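Local coordinates for protein glucoamylase (Thermoanaerobacterium thermosaccharolyticum, PDB 1LF6) that hydrolyses terminal alpha-1,4-linked glucose residues one after another from the non-reducing ends of starch-type chains, releasing beta-D-glucose, at residues A[367-380]-A[384-398]. Numbering follows the deposited sequence.
Sequences YLAKVVKDNGMIPQ and ISGKPYWTGIQLDEQ
The side-chain amide of Gln398 lies against the backbone of Ile378 and grips it twice. OE1 of Gln398 takes the Ile378 N-H at 2.9 Å, and its NE2 gives a nearly straight bond (169°) to Ile378 O at 2.7 Å. Both bonds lie in the carbonyl planes on lone pairs. A bend at chi2 (-55°) folds the Gln398 chain back, letting NE2 reach Gln394 O in its own segment as well, above that carbonyl plane. An alanine here would be likely to leave the N-H and C=O of Ile378 without these partners and the loop after the helix freer to shift. Water 1 tightens the same end, donating to Ile378 O and Gly392 O and accepting from Gln394 N. Ile378 CG1 packs on Glu397 O at 3.6 Å, its side chain crossing that of Glu397 at about a right angle. Next along, the buried Gln380 side chain is extended, with CG anti to the backbone N; its CB lies 3.5 Å from Gly392 O and its CG 3.3 Å from Gln394 NE2. Tyr367, also buried, brings its OH to 3.2 Å from Gly386 CA while bonding Thr382. The solvent side is looser: exposed Pro388 lies over Pro379, CB to CB at 3.8 Å, and its CG is 3.8 Å from Asn375 OD1, while Trp390, running beside Gln380, lies toward solvent. Gln394 NE2 is hydrogen-bonded to Gln434 and to Glu438, the probable proton donor. Two successive helices, 358-375 and 395-407, are thus joined through a long loop beside the probable catalytic site in the (alpha/alpha) barrel of this family 15 glycoside hydrolase.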
loop_
_atom_site.group_PDB
_atom_site.type_symbol
_atom_site.label_atom_id
_atom_site.label_comp_id
_atom_site.label_asym_id
_atom_site.label_seq_id
_atom_site.Cartn_x
_atom_site.Cartn_y
_atom_site.Cartn_z
ATOM N N TYR A 367 -6.711 13.504 -11.921
ATOM C CA TYR A 367 -6.504 12.163 -12.457
ATOM C C TYR A 367 -7.891 11.563 -12.692
ATOM O O TYR A 367 -8.170 10.999 -13.750
ATOM C CB TYR A 367 -5.740 11.297 -11.452
ATOM C CG TYR A 367 -5.655 9.840 -11.854
ATOM C CD1 TYR A 367 -4.725 9.413 -12.800
ATOM C CD2 TYR A 367 -6.534 8.896 -11.320
ATOM C CE1 TYR A 367 -4.672 8.078 -13.209
ATOM C CE2 TYR A 367 -6.491 7.558 -11.725
ATOM C CZ TYR A 367 -5.559 7.158 -12.670
ATOM O OH TYR A 367 -5.518 5.847 -13.088
ATOM N N LEU A 368 -8.762 11.700 -11.694
ATOM C CA LEU A 368 -10.127 11.177 -11.768
ATOM C C LEU A 368 -10.929 11.849 -12.884
ATOM O O LEU A 368 -11.768 11.216 -13.532
ATOM C CB LEU A 368 -10.837 11.383 -10.426
ATOM C CG LEU A 368 -10.308 10.582 -9.230
ATOM C CD1 LEU A 368 -11.002 11.046 -7.970
ATOM C CD2 LEU A 368 -10.546 9.096 -9.451
ATOM N N ALA A 369 -10.682 13.138 -13.091
ATOM C CA ALA A 369 -11.369 13.886 -14.136
ATOM C C ALA A 369 -11.011 13.272 -15.484
ATOM O O ALA A 369 -11.846 13.191 -16.385
ATOM C CB ALA A 369 -10.945 15.358 -14.097
ATOM N N LYS A 370 -9.763 12.833 -15.605
ATOM C CA LYS A 370 -9.268 12.214 -16.830
ATOM C C LYS A 370 -9.976 10.869 -17.020
ATOM O O LYS A 370 -10.328 10.486 -18.141
ATOM C CB LYS A 370 -7.751 12.014 -16.718
ATOM C CG LYS A 370 -6.983 12.001 -18.038
ATOM C CD LYS A 370 -7.430 10.880 -18.964
ATOM C CE LYS A 370 -6.547 10.786 -20.206
ATOM N NZ LYS A 370 -5.149 10.403 -19.862
ATOM N N VAL A 371 -10.192 10.154 -15.920
ATOM C CA VAL A 371 -10.865 8.865 -15.993
ATOM C C VAL A 371 -12.303 9.042 -16.483
ATOM O O VAL A 371 -12.769 8.300 -17.352
ATOM C CB VAL A 371 -10.868 8.147 -14.612
ATOM C CG1 VAL A 371 -11.771 6.929 -14.659
ATOM C CG2 VAL A 371 -9.453 7.711 -14.246
ATOM N N VAL A 372 -13.000 10.032 -15.935
ATOM C CA VAL A 372 -14.380 10.283 -16.327
ATOM C C VAL A 372 -14.455 10.729 -17.784
ATOM O O VAL A 372 -15.396 10.385 -18.500
ATOM C CB VAL A 372 -15.038 11.355 -15.427
ATOM C CG1 VAL A 372 -16.461 11.631 -15.898
ATOM C CG2 VAL A 372 -15.048 10.881 -13.983
ATOM N N LYS A 373 -13.456 11.480 -18.230
ATOM C CA LYS A 373 -13.443 11.944 -19.610
ATOM C C LYS A 373 -13.385 10.765 -20.579
ATOM O O LYS A 373 -14.064 10.759 -21.601
ATOM C CB LYS A 373 -12.248 12.862 -19.859
ATOM C CG LYS A 373 -12.217 13.413 -21.276
ATOM C CD LYS A 373 -10.875 14.025 -21.616
ATOM C CE LYS A 373 -10.833 14.458 -23.075
ATOM N NZ LYS A 373 -9.466 14.889 -23.473
ATOM N N ASP A 374 -12.586 9.757 -20.249
ATOM C CA ASP A 374 -12.455 8.598 -21.121
ATOM C C ASP A 374 -13.473 7.478 -20.892
ATOM O O ASP A 374 -13.633 6.609 -21.752
ATOM C CB ASP A 374 -11.047 8.006 -21.014
ATOM C CG ASP A 374 -9.953 9.031 -21.276
ATOM O OD1 ASP A 374 -10.075 9.812 -22.243
ATOM O OD2 ASP A 374 -8.960 9.046 -20.518
ATOM N N ASN A 375 -14.167 7.491 -19.755
ATOM C CA ASN A 375 -15.133 6.433 -19.453
ATOM C C ASN A 375 -16.563 6.906 -19.231
ATOM O O ASN A 375 -17.501 6.123 -19.372
ATOM C CB ASN A 375 -14.680 5.653 -18.215
ATOM C CG ASN A 375 -13.424 4.864 -18.457
ATOM O OD1 ASN A 375 -13.438 3.855 -19.167
ATOM N ND2 ASN A 375 -12.318 5.321 -17.878
ATOM N N GLY A 376 -16.724 8.174 -18.872
ATOM C CA GLY A 376 -18.054 8.705 -18.628
ATOM C C GLY A 376 -18.564 8.253 -17.272
ATOM O O GLY A 376 -19.741 8.408 -16.941
ATOM N N MET A 377 -17.662 7.692 -16.479
ATOM C CA MET A 377 -18.010 7.208 -15.155
ATOM C C MET A 377 -16.756 6.655 -14.488
ATOM O O MET A 377 -15.695 6.609 -15.106
ATOM C CB MET A 377 -19.113 6.144 -15.282
ATOM C CG MET A 377 -18.831 4.823 -14.612
ATOM S SD MET A 377 -17.750 3.737 -15.548
ATOM C CE MET A 377 -18.505 2.177 -15.123
ATOM N N ILE A 378 -16.868 6.259 -13.225
ATOM C CA ILE A 378 -15.718 5.709 -12.514
ATOM C C ILE A 378 -15.788 4.183 -12.452
ATOM O O ILE A 378 -16.670 3.619 -11.802
ATOM C CB ILE A 378 -15.640 6.238 -11.058
ATOM C CG1 ILE A 378 -15.454 7.765 -11.055
ATOM C CG2 ILE A 378 -14.481 5.557 -10.316
ATOM C CD1 ILE A 378 -14.134 8.227 -11.643
ATOM N N PRO A 379 -14.864 3.491 -13.133
ATOM C CA PRO A 379 -14.898 2.021 -13.084
ATOM C C PRO A 379 -14.457 1.521 -11.702
ATOM O O PRO A 379 -13.831 2.270 -10.949
ATOM C CB PRO A 379 -13.943 1.611 -14.208
ATOM C CG PRO A 379 -12.978 2.756 -14.275
ATOM C CD PRO A 379 -13.839 3.979 -14.071
ATOM N N GLN A 380 -14.799 0.275 -11.363
ATOM C CA GLN A 380 -14.446 -0.291 -10.062
ATOM C C GLN A 380 -13.060 0.188 -9.649
ATOM O O GLN A 380 -12.869 0.678 -8.541
ATOM C CB GLN A 380 -14.476 -1.824 -10.095
ATOM C CG GLN A 380 -14.131 -2.458 -8.749
ATOM C CD GLN A 380 -14.454 -3.947 -8.676
ATOM O OE1 GLN A 380 -14.147 -4.607 -7.707
ATOM N NE2 GLN A 380 -15.069 -4.468 -9.698
ATOM N N ILE A 384 -2.824 2.459 -13.196
ATOM C CA ILE A 384 -2.345 3.821 -13.017
ATOM C C ILE A 384 -2.425 4.625 -14.317
ATOM O O ILE A 384 -2.498 5.851 -14.290
ATOM C CB ILE A 384 -0.903 3.836 -12.470
ATOM C CG1 ILE A 384 0.004 2.948 -13.325
ATOM C CG2 ILE A 384 -0.905 3.349 -11.028
ATOM C CD1 ILE A 384 1.443 2.904 -12.832
ATOM N N SER A 385 -2.430 3.925 -15.451
ATOM C CA SER A 385 -2.517 4.573 -16.755
ATOM C C SER A 385 -3.880 5.241 -16.920
ATOM O O SER A 385 -4.049 6.141 -17.745
ATOM C CB SER A 385 -2.338 3.543 -17.872
ATOM O OG SER A 385 -3.430 2.638 -17.887
ATOM N N GLY A 386 -4.851 4.782 -16.134
ATOM C CA GLY A 386 -6.191 5.326 -16.214
ATOM C C GLY A 386 -7.143 4.354 -16.893
ATOM O O GLY A 386 -8.355 4.568 -16.905
ATOM N N LYS A 387 -6.600 3.281 -17.460
ATOM C CA LYS A 387 -7.423 2.282 -18.133
ATOM C C LYS A 387 -8.218 1.462 -17.123
ATOM O O LYS A 387 -7.700 1.075 -16.077
ATOM C CB LYS A 387 -6.554 1.341 -18.978
ATOM C CG LYS A 387 -7.345 0.213 -19.631
ATOM C CD LYS A 387 -6.528 -0.534 -20.679
ATOM C CE LYS A 387 -5.352 -1.274 -20.069
ATOM N NZ LYS A 387 -4.577 -2.015 -21.106
ATOM N N PRO A 388 -9.497 1.195 -17.420
ATOM C CA PRO A 388 -10.301 0.410 -16.483
ATOM C C PRO A 388 -9.800 -1.020 -16.313
ATOM O O PRO A 388 -9.317 -1.640 -17.262
ATOM C CB PRO A 388 -11.708 0.484 -17.084
ATOM C CG PRO A 388 -11.450 0.682 -18.551
ATOM C CD PRO A 388 -10.312 1.667 -18.553
ATOM N N TYR A 389 -9.906 -1.527 -15.089
ATOM C CA TYR A 389 -9.485 -2.885 -14.763
ATOM C C TYR A 389 -10.745 -3.692 -14.473
ATOM O O TYR A 389 -11.321 -4.282 -15.382
ATOM C CB TYR A 389 -8.558 -2.871 -13.543
ATOM C CG TYR A 389 -8.052 -4.233 -13.125
ATOM C CD1 TYR A 389 -8.712 -4.977 -12.145
ATOM C CD2 TYR A 389 -6.919 -4.786 -13.717
ATOM C CE1 TYR A 389 -8.251 -6.243 -11.768
ATOM C CE2 TYR A 389 -6.452 -6.048 -13.351
ATOM C CZ TYR A 389 -7.122 -6.771 -12.378
ATOM O OH TYR A 389 -6.673 -8.024 -12.025
ATOM N N TRP A 390 -11.182 -3.708 -13.217
ATOM C CA TRP A 390 -12.399 -4.434 -12.865
ATOM C C TRP A 390 -13.605 -3.616 -13.315
ATOM O O TRP A 390 -13.517 -2.393 -13.462
ATOM C CB TRP A 390 -12.467 -4.694 -11.359
ATOM C CG TRP A 390 -11.902 -6.027 -10.906
ATOM C CD1 TRP A 390 -11.726 -6.435 -9.614
ATOM C CD2 TRP A 390 -11.460 -7.121 -11.731
ATOM N NE1 TRP A 390 -11.205 -7.705 -9.579
ATOM C CE2 TRP A 390 -11.031 -8.151 -10.862
ATOM C CE3 TRP A 390 -11.383 -7.332 -13.117
ATOM C CZ2 TRP A 390 -10.533 -9.374 -11.333
ATOM C CZ3 TRP A 390 -10.888 -8.548 -13.585
ATOM C CH2 TRP A 390 -10.470 -9.553 -12.692
ATOM N N THR A 391 -14.733 -4.288 -13.520
ATOM C CA THR A 391 -15.925 -3.610 -14.006
ATOM C C THR A 391 -17.108 -3.600 -13.049
ATOM O O THR A 391 -18.257 -3.524 -13.480
ATOM C CB THR A 391 -16.378 -4.219 -15.352
ATOM O OG1 THR A 391 -17.424 -3.414 -15.915
ATOM C CG2 THR A 391 -16.886 -5.647 -15.144
ATOM N N GLY A 392 -16.831 -3.680 -11.752
ATOM C CA GLY A 392 -17.905 -3.642 -10.781
ATOM C C GLY A 392 -18.464 -2.231 -10.721
ATOM O O GLY A 392 -17.762 -1.269 -11.035
ATOM N N ILE A 393 -19.726 -2.102 -10.329
ATOM C CA ILE A 393 -20.365 -0.800 -10.228
ATOM C C ILE A 393 -20.530 -0.374 -8.769
ATOM O O ILE A 393 -21.412 -0.865 -8.064
ATOM C CB ILE A 393 -21.759 -0.815 -10.897
ATOM C CG1 ILE A 393 -21.624 -1.198 -12.377
ATOM C CG2 ILE A 393 -22.435 0.540 -10.727
ATOM C CD1 ILE A 393 -20.722 -0.275 -13.191
ATOM N N GLN A 394 -19.680 0.544 -8.323
ATOM C CA GLN A 394 -19.732 1.035 -6.943
ATOM C C GLN A 394 -20.181 2.489 -6.939
ATOM O O GLN A 394 -19.441 3.368 -7.370
ATOM C CB GLN A 394 -18.344 0.922 -6.292
ATOM C CG GLN A 394 -17.948 -0.501 -5.919
ATOM C CD GLN A 394 -16.464 -0.654 -5.613
ATOM O OE1 GLN A 394 -15.846 0.215 -4.995
ATOM N NE2 GLN A 394 -15.892 -1.773 -6.033
ATOM N N LEU A 395 -21.390 2.734 -6.446
ATOM C CA LEU A 395 -21.938 4.078 -6.404
ATOM C C LEU A 395 -21.130 5.039 -5.551
ATOM O O LEU A 395 -20.987 6.218 -5.901
ATOM C CB LEU A 395 -23.398 4.044 -5.925
ATOM C CG LEU A 395 -24.454 3.790 -7.008
ATOM C CD1 LEU A 395 -24.551 5.006 -7.917
ATOM C CD2 LEU A 395 -24.092 2.550 -7.821
ATOM N N ASP A 396 -20.598 4.548 -4.436
ATOM C CA ASP A 396 -19.812 5.406 -3.566
ATOM C C ASP A 396 -18.623 5.941 -4.341
ATOM O O ASP A 396 -18.200 7.076 -4.122
ATOM C CB ASP A 396 -19.360 4.651 -2.303
ATOM C CG ASP A 396 -18.302 3.607 -2.579
ATOM O OD1 ASP A 396 -18.453 2.842 -3.551
ATOM O OD2 ASP A 396 -17.323 3.543 -1.801
ATOM N N GLU A 397 -18.107 5.145 -5.276
ATOM C CA GLU A 397 -16.968 5.592 -6.072
ATOM C C GLU A 397 -17.334 6.641 -7.134
ATOM O O GLU A 397 -16.460 7.347 -7.637
ATOM C CB GLU A 397 -16.255 4.392 -6.711
ATOM C CG GLU A 397 -15.450 3.564 -5.702
ATOM C CD GLU A 397 -14.376 2.710 -6.351
ATOM O OE1 GLU A 397 -13.231 2.705 -5.845
ATOM O OE2 GLU A 397 -14.668 2.040 -7.363
ATOM N N GLN A 398 -18.619 6.749 -7.466
ATOM C CA GLN A 398 -19.065 7.743 -8.436
ATOM C C GLN A 398 -19.243 9.068 -7.701
ATOM O O GLN A 398 -19.073 10.151 -8.273
ATOM C CB GLN A 398 -20.416 7.352 -9.051
ATOM C CG GLN A 398 -20.507 5.924 -9.564
ATOM C CD GLN A 398 -19.416 5.586 -10.560
ATOM O OE1 GLN A 398 -19.133 6.357 -11.483
ATOM N NE2 GLN A 398 -18.801 4.419 -10.384
HETATM O O HOH W 1 -17.639 1.337 -10.185
HETATM O O HOH W 2 -16.836 -0.320 -13.583
#